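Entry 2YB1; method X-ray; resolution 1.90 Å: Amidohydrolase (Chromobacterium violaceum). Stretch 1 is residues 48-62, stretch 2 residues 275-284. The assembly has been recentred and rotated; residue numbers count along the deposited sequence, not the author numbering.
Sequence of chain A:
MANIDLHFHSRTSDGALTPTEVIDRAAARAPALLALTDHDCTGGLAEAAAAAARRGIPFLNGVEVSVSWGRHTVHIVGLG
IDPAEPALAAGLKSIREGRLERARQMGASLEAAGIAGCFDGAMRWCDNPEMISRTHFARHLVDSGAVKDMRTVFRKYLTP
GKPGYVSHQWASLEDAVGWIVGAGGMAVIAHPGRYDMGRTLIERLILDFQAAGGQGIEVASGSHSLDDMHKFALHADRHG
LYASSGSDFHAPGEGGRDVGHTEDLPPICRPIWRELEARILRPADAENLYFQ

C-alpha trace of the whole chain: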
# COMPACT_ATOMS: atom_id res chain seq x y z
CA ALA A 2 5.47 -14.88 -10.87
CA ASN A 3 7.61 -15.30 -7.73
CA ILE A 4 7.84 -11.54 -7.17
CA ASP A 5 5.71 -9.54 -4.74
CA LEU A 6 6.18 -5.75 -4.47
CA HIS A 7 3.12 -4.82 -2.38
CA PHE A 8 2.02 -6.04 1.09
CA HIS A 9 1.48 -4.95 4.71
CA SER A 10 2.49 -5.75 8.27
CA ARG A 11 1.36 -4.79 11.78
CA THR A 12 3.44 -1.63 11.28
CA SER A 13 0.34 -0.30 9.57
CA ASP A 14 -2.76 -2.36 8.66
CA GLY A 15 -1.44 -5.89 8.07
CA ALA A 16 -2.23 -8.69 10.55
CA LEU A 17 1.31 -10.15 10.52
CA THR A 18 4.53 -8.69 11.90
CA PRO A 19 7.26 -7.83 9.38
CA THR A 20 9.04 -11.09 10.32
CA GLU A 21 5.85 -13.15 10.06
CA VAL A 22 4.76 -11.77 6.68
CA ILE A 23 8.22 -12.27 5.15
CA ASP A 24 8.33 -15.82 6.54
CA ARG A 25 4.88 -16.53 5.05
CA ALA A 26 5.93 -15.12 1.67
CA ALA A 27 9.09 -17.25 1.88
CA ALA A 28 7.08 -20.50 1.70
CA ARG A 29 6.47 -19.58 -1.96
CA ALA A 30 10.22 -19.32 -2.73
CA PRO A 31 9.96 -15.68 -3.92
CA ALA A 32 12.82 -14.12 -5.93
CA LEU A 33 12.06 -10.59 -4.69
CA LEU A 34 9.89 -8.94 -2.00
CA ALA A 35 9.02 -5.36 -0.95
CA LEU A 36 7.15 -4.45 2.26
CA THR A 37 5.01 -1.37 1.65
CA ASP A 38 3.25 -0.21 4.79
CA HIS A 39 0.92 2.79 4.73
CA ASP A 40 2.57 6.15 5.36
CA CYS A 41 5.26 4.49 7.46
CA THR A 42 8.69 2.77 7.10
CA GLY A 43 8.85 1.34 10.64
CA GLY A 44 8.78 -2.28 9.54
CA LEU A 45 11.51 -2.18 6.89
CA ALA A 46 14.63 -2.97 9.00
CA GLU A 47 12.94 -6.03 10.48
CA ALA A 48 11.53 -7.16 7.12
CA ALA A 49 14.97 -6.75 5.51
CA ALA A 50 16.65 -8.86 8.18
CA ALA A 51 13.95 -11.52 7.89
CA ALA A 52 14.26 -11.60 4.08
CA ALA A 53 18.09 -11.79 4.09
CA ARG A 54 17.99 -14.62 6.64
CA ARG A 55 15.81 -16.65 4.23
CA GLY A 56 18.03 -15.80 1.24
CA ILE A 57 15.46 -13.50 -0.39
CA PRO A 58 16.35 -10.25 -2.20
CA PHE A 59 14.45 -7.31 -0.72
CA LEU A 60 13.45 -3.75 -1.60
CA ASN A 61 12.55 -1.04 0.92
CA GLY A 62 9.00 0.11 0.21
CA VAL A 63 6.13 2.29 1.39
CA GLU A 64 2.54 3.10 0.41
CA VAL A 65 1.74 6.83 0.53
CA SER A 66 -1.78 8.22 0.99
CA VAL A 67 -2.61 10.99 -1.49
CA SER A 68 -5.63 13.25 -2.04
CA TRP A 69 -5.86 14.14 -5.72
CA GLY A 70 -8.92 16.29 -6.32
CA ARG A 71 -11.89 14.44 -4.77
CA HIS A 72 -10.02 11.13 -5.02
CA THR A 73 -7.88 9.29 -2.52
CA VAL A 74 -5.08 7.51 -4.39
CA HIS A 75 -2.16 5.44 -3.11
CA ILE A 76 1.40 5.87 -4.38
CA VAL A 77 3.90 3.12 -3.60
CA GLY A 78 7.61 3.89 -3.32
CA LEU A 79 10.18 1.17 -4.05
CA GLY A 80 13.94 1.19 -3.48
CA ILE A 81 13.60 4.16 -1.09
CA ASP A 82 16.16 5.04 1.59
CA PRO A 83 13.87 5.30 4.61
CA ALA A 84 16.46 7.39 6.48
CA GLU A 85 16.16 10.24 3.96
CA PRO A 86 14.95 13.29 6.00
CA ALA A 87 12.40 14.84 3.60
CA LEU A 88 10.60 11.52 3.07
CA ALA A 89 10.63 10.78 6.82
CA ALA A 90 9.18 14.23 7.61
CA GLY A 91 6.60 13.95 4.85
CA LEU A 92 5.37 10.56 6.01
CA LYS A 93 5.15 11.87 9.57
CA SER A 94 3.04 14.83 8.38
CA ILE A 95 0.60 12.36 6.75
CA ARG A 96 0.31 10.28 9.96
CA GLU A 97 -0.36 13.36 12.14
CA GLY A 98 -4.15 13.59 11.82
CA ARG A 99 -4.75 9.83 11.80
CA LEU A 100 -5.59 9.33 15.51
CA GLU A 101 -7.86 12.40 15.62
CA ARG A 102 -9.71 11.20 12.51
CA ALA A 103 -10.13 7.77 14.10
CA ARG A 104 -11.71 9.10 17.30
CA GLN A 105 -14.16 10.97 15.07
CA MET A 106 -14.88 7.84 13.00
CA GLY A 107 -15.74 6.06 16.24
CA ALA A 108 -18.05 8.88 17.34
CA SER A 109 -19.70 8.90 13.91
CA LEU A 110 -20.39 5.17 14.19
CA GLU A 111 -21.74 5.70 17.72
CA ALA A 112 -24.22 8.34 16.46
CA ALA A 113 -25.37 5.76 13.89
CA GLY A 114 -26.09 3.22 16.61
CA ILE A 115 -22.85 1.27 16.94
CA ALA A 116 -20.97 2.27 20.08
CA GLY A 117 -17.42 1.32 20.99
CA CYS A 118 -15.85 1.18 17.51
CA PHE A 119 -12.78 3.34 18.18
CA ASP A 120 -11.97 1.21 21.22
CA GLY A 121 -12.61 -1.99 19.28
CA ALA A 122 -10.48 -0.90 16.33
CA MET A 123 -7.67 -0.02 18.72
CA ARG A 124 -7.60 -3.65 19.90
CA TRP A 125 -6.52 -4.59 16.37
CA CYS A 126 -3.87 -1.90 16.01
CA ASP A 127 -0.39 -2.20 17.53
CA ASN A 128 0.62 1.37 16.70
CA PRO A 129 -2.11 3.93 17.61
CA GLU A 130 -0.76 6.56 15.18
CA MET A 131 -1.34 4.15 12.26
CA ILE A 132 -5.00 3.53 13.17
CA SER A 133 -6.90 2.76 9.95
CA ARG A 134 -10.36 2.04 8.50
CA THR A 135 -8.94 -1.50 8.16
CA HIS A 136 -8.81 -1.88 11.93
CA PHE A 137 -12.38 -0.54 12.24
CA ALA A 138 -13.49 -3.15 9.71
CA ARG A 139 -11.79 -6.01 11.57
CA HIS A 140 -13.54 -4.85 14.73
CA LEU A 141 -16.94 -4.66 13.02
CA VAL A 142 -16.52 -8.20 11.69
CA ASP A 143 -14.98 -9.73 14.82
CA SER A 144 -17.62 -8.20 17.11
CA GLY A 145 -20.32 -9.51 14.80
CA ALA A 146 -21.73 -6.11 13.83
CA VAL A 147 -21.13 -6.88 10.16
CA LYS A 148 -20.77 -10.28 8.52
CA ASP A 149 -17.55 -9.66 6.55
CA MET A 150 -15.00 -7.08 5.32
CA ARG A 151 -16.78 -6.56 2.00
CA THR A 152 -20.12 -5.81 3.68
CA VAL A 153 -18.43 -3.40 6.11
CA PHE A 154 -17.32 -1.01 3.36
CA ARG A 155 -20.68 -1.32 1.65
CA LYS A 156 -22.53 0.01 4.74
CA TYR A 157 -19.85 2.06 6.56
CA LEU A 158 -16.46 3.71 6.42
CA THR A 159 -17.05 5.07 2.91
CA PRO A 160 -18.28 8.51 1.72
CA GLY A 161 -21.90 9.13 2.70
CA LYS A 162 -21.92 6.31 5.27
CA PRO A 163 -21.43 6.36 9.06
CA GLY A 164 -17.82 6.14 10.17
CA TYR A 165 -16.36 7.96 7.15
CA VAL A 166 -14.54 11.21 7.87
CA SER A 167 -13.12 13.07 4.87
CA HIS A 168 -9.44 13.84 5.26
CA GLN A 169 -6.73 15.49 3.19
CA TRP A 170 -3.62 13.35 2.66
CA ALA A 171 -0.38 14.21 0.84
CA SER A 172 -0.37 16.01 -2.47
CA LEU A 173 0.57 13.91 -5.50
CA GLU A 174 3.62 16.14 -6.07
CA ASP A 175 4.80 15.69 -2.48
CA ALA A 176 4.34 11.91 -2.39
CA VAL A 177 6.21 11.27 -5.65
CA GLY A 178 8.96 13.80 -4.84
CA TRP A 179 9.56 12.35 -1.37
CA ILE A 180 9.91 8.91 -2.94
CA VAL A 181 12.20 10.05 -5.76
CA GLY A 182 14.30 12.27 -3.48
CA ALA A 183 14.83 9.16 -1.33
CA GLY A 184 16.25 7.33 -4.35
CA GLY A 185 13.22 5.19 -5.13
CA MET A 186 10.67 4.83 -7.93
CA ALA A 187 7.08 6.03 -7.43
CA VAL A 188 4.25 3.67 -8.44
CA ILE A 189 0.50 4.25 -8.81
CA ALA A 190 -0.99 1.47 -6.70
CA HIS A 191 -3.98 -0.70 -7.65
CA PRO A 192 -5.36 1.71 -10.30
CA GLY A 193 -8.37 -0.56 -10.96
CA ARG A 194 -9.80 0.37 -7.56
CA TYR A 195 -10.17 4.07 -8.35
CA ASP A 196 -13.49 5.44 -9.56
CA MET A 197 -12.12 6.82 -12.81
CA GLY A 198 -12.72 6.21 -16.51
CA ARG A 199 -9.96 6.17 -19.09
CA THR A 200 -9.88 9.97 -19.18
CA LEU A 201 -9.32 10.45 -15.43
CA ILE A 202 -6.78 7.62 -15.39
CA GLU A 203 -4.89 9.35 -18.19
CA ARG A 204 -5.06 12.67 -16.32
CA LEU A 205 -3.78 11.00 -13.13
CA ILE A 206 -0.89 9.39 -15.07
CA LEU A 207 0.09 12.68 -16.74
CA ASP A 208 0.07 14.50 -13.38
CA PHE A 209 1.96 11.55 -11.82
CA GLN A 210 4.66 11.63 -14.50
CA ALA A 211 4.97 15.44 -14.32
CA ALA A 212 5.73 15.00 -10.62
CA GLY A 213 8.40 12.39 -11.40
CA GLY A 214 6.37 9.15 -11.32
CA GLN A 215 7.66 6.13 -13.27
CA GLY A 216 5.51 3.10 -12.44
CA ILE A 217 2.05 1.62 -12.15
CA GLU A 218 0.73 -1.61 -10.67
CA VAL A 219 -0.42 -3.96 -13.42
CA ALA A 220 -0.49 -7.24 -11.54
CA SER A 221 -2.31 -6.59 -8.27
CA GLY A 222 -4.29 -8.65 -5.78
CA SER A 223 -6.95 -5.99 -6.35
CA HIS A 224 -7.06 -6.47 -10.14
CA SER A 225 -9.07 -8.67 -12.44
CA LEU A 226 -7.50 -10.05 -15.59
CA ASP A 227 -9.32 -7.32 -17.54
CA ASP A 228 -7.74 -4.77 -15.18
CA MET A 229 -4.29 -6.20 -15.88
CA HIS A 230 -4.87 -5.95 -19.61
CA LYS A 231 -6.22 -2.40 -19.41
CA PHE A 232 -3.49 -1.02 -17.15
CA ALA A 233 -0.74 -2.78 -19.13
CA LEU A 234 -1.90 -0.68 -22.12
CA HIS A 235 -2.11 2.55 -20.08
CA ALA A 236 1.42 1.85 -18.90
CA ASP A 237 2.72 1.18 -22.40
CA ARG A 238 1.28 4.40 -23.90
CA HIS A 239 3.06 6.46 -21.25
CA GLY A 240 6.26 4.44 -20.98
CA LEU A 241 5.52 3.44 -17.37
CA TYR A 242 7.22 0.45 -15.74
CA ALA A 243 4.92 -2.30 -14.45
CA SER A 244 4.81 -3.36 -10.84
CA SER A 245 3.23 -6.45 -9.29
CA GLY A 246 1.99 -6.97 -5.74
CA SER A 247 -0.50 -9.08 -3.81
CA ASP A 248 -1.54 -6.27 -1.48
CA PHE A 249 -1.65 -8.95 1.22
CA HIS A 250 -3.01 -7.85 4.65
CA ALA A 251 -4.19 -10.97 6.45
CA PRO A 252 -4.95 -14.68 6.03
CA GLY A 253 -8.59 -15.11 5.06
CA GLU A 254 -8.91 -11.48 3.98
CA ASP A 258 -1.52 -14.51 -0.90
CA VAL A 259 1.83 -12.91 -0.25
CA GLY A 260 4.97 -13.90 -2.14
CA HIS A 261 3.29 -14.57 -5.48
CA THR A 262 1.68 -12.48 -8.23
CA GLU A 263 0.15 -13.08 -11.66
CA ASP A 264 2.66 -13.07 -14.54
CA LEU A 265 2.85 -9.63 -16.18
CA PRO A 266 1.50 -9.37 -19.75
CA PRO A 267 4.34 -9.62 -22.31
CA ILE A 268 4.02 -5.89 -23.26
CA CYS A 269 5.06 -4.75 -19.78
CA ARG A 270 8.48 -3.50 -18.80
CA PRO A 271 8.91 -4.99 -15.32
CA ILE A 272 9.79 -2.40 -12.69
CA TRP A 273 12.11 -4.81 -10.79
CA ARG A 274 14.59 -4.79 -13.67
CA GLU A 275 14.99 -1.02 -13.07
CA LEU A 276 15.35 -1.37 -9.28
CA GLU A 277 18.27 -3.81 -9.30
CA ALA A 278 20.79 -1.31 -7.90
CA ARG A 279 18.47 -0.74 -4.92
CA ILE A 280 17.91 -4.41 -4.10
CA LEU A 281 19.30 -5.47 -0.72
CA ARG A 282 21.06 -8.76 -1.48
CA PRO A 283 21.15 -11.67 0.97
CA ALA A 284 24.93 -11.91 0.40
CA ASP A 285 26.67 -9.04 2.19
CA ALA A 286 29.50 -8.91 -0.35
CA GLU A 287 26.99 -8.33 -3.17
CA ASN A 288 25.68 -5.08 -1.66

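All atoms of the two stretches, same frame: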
# COMPACT_ATOMS: atom_id res chain seq x y z
N ALA A 48 11.85 -6.41 8.34
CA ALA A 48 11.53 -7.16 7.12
C ALA A 48 12.80 -7.50 6.35
O ALA A 48 12.96 -8.62 5.87
CB ALA A 48 10.55 -6.38 6.23
N ALA A 49 13.70 -6.53 6.23
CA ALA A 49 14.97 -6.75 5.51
C ALA A 49 15.80 -7.86 6.15
O ALA A 49 16.35 -8.72 5.46
CB ALA A 49 15.78 -5.44 5.42
N ALA A 50 15.89 -7.84 7.47
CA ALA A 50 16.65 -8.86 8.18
C ALA A 50 16.01 -10.23 7.99
O ALA A 50 16.71 -11.25 7.81
CB ALA A 50 16.75 -8.51 9.67
N ALA A 51 14.68 -10.27 8.06
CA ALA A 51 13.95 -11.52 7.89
C ALA A 51 14.12 -12.07 6.46
O ALA A 51 14.31 -13.28 6.26
CB ALA A 51 12.47 -11.33 8.24
N ALA A 52 14.06 -11.19 5.47
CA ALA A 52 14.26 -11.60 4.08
C ALA A 52 15.69 -12.13 3.84
O ALA A 52 15.86 -13.21 3.27
CB ALA A 52 13.93 -10.45 3.11
N ALA A 53 16.70 -11.39 4.28
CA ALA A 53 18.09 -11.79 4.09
C ALA A 53 18.35 -13.15 4.73
O ALA A 53 19.03 -14.00 4.16
CB ALA A 53 19.04 -10.74 4.66
N ARG A 54 17.80 -13.35 5.93
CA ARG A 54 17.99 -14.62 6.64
C ARG A 54 17.46 -15.81 5.85
O ARG A 54 17.96 -16.92 5.99
CB ARG A 54 17.33 -14.57 8.02
CG ARG A 54 17.42 -15.88 8.77
CD ARG A 54 16.85 -15.76 10.16
NE ARG A 54 17.13 -16.96 10.94
CZ ARG A 54 16.27 -17.96 11.11
NH1 ARG A 54 15.06 -17.89 10.57
NH2 ARG A 54 16.62 -19.02 11.83
N ARG A 55 16.43 -15.59 5.02
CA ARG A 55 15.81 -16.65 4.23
C ARG A 55 16.39 -16.69 2.81
O ARG A 55 15.93 -17.47 1.97
CB ARG A 55 14.29 -16.47 4.14
CG ARG A 55 13.56 -16.41 5.48
CD ARG A 55 13.22 -17.79 5.99
NE ARG A 55 12.47 -17.71 7.24
CZ ARG A 55 12.41 -18.67 8.16
NH1 ARG A 55 13.05 -19.82 7.96
NH2 ARG A 55 11.70 -18.49 9.27
N GLY A 56 17.36 -15.83 2.54
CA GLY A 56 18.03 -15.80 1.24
C GLY A 56 17.24 -15.11 0.15
O GLY A 56 17.41 -15.42 -1.04
N ILE A 57 16.37 -14.17 0.54
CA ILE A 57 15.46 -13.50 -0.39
C ILE A 57 15.82 -12.03 -0.62
O ILE A 57 15.81 -11.24 0.32
CB ILE A 57 14.01 -13.51 0.15
CG1 ILE A 57 13.55 -14.95 0.48
CG2 ILE A 57 13.05 -12.82 -0.83
CD1 ILE A 57 12.27 -15.02 1.32
N PRO A 58 16.13 -11.66 -1.88
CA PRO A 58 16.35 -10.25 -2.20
C PRO A 58 15.16 -9.38 -1.80
O PRO A 58 14.00 -9.82 -1.90
CB PRO A 58 16.51 -10.26 -3.73
CG PRO A 58 17.06 -11.62 -4.03
CD PRO A 58 16.34 -12.54 -3.05
N PHE A 59 15.45 -8.16 -1.36
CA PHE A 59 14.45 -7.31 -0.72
C PHE A 59 14.62 -5.87 -1.17
O PHE A 59 15.74 -5.39 -1.36
CB PHE A 59 14.58 -7.42 0.81
CG PHE A 59 13.56 -6.61 1.57
CD1 PHE A 59 12.28 -7.10 1.76
CD2 PHE A 59 13.87 -5.35 2.08
CE1 PHE A 59 11.32 -6.36 2.45
CE2 PHE A 59 12.93 -4.60 2.77
CZ PHE A 59 11.65 -5.10 2.96
N LEU A 60 13.48 -5.19 -1.35
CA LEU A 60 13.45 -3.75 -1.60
C LEU A 60 12.70 -3.04 -0.49
O LEU A 60 11.60 -3.44 -0.12
CB LEU A 60 12.73 -3.48 -2.92
CG LEU A 60 13.51 -3.77 -4.19
CD1 LEU A 60 12.55 -4.00 -5.33
CD2 LEU A 60 14.44 -2.56 -4.48
N ASN A 61 13.28 -1.97 0.05
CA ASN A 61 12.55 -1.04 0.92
C ASN A 61 11.35 -0.43 0.20
O ASN A 61 11.49 0.06 -0.92
CB ASN A 61 13.47 0.10 1.37
CG ASN A 61 14.57 -0.37 2.31
OD1 ASN A 61 15.71 0.13 2.25
ND2 ASN A 61 14.25 -1.31 3.18
N GLY A 62 10.20 -0.39 0.86
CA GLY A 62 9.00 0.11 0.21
C GLY A 62 8.12 0.89 1.16
O GLY A 62 8.35 0.92 2.36
N GLU A 275 14.47 -2.39 -13.24
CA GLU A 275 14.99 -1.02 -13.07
C GLU A 275 15.42 -0.71 -11.63
O GLU A 275 16.05 0.31 -11.36
CB GLU A 275 13.92 -0.01 -13.51
CG GLU A 275 13.32 -0.30 -14.90
CD GLU A 275 14.39 -0.51 -15.96
OE1 GLU A 275 15.44 0.17 -15.89
OE2 GLU A 275 14.19 -1.37 -16.85
N LEU A 276 15.03 -1.57 -10.69
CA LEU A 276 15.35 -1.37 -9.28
C LEU A 276 16.55 -2.18 -8.79
O LEU A 276 16.84 -2.20 -7.58
CB LEU A 276 14.11 -1.64 -8.41
CG LEU A 276 12.97 -0.62 -8.58
CD1 LEU A 276 11.63 -1.21 -8.16
CD2 LEU A 276 13.25 0.68 -7.85
N GLU A 277 17.22 -2.87 -9.71
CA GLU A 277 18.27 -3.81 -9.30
C GLU A 277 19.37 -3.21 -8.43
O GLU A 277 19.87 -3.88 -7.52
CB GLU A 277 18.85 -4.53 -10.51
CG GLU A 277 17.83 -5.49 -11.13
CD GLU A 277 18.38 -6.31 -12.27
OE1 GLU A 277 19.59 -6.17 -12.56
OE2 GLU A 277 17.61 -7.09 -12.86
N ALA A 278 19.75 -1.97 -8.70
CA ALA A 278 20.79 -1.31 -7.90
C ALA A 278 20.32 -1.00 -6.48
O ALA A 278 21.13 -0.72 -5.60
CB ALA A 278 21.26 -0.03 -8.58
N ARG A 279 19.00 -1.00 -6.26
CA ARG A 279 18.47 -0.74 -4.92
C ARG A 279 18.11 -2.00 -4.15
O ARG A 279 17.75 -1.93 -2.98
CB ARG A 279 17.22 0.14 -5.00
CG ARG A 279 17.46 1.46 -5.68
CD ARG A 279 18.17 2.44 -4.73
NE ARG A 279 18.23 3.73 -5.40
CZ ARG A 279 19.34 4.26 -5.92
NH1 ARG A 279 20.50 3.63 -5.81
NH2 ARG A 279 19.28 5.44 -6.54
N ILE A 280 18.20 -3.16 -4.80
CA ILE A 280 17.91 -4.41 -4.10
C ILE A 280 18.94 -4.70 -3.00
O ILE A 280 20.15 -4.60 -3.21
CB ILE A 280 17.79 -5.59 -5.07
CG1 ILE A 280 16.60 -5.37 -6.02
CG2 ILE A 280 17.63 -6.91 -4.30
CD1 ILE A 280 16.44 -6.41 -7.12
N LEU A 281 18.44 -5.05 -1.81
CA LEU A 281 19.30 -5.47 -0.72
C LEU A 281 19.49 -6.98 -0.89
O LEU A 281 18.53 -7.76 -0.82
CB LEU A 281 18.66 -5.16 0.64
CG LEU A 281 18.07 -3.76 0.84
CD1 LEU A 281 17.55 -3.55 2.26
CD2 LEU A 281 19.09 -2.70 0.49
N ARG A 282 20.74 -7.37 -1.15
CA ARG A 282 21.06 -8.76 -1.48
C ARG A 282 21.30 -9.56 -0.22
O ARG A 282 21.84 -9.03 0.74
CB ARG A 282 22.33 -8.82 -2.34
CG ARG A 282 22.24 -8.04 -3.64
CD ARG A 282 21.26 -8.70 -4.60
NE ARG A 282 21.13 -7.93 -5.84
CZ ARG A 282 20.38 -8.30 -6.87
NH1 ARG A 282 19.68 -9.43 -6.83
NH2 ARG A 282 20.33 -7.52 -7.96
N PRO A 283 20.90 -10.83 -0.21
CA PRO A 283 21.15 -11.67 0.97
C PRO A 283 22.65 -11.82 1.26
O PRO A 283 23.03 -11.93 2.43
CB PRO A 283 20.53 -13.02 0.59
CG PRO A 283 20.31 -12.98 -0.88
CD PRO A 283 20.11 -11.54 -1.24
N ALA A 284 23.48 -11.82 0.22
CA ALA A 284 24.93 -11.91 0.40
C ALA A 284 25.50 -10.52 0.65
O ALA A 284 25.39 -9.63 -0.20
CB ALA A 284 25.59 -12.55 -0.83
O HOH W 1 17.95 -9.74 1.14
O HOH W 2 15.68 -0.83 -1.25

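How do two stretches more than 200 residues apart in sequence join their backbones? They meet at a single antiparallel bridge, F59 opposite L281, with the two CA atoms 5.2 Å apart. L281 N donates to F59 O at 2.8 Å and 165°, while F59 N donates to L281 O over a longer 3.2 Å at 150°. L281 O also receives a CA-H...O contact from P58 CA, at 3.6 Å, beside the F59 N bond.

What carries the pairing beyond this bridge? Water does, on both sides. Water 1 donates to I57 O (2.7 Å) and to L281 O (2.8 Å). Water 2 accepts from N61 N (3.0 Å) and donates to R279 O (2.9 Å), linking the backbones where they no longer bond directly.

How does the end of the helix meet P283? The helix closes in a Schellman motif: G56, at positive phi, gives its N to A53 O (3.0 Å), and I57 N bonds to A52 O (2.9 Å). P283 packs against this turn, its CB 4.0 Å from A53 O and its CG 3.8 Å from G56 O. Its CD also lies 4.1 Å from P58 CG, so the two proline rings touch.

Which side chains fill the rest of the contact? L281 CD1 sits 4.1 Å from both A49 CB and F59 CD2, meeting the phenyl ring at its edge, near the ring plane, and thereby touching both A49, on the helix, and F59. L60 starts out sideways, but its end comes nearer: CD2 reaches 4.0 Å from L276 CB and 3.9 Å from I280 CG1. The other branch of I280 serves P58, with CG2 3.6 Å from P58 CB. Apolar packing thus flanks the hydrogen-bonded pair.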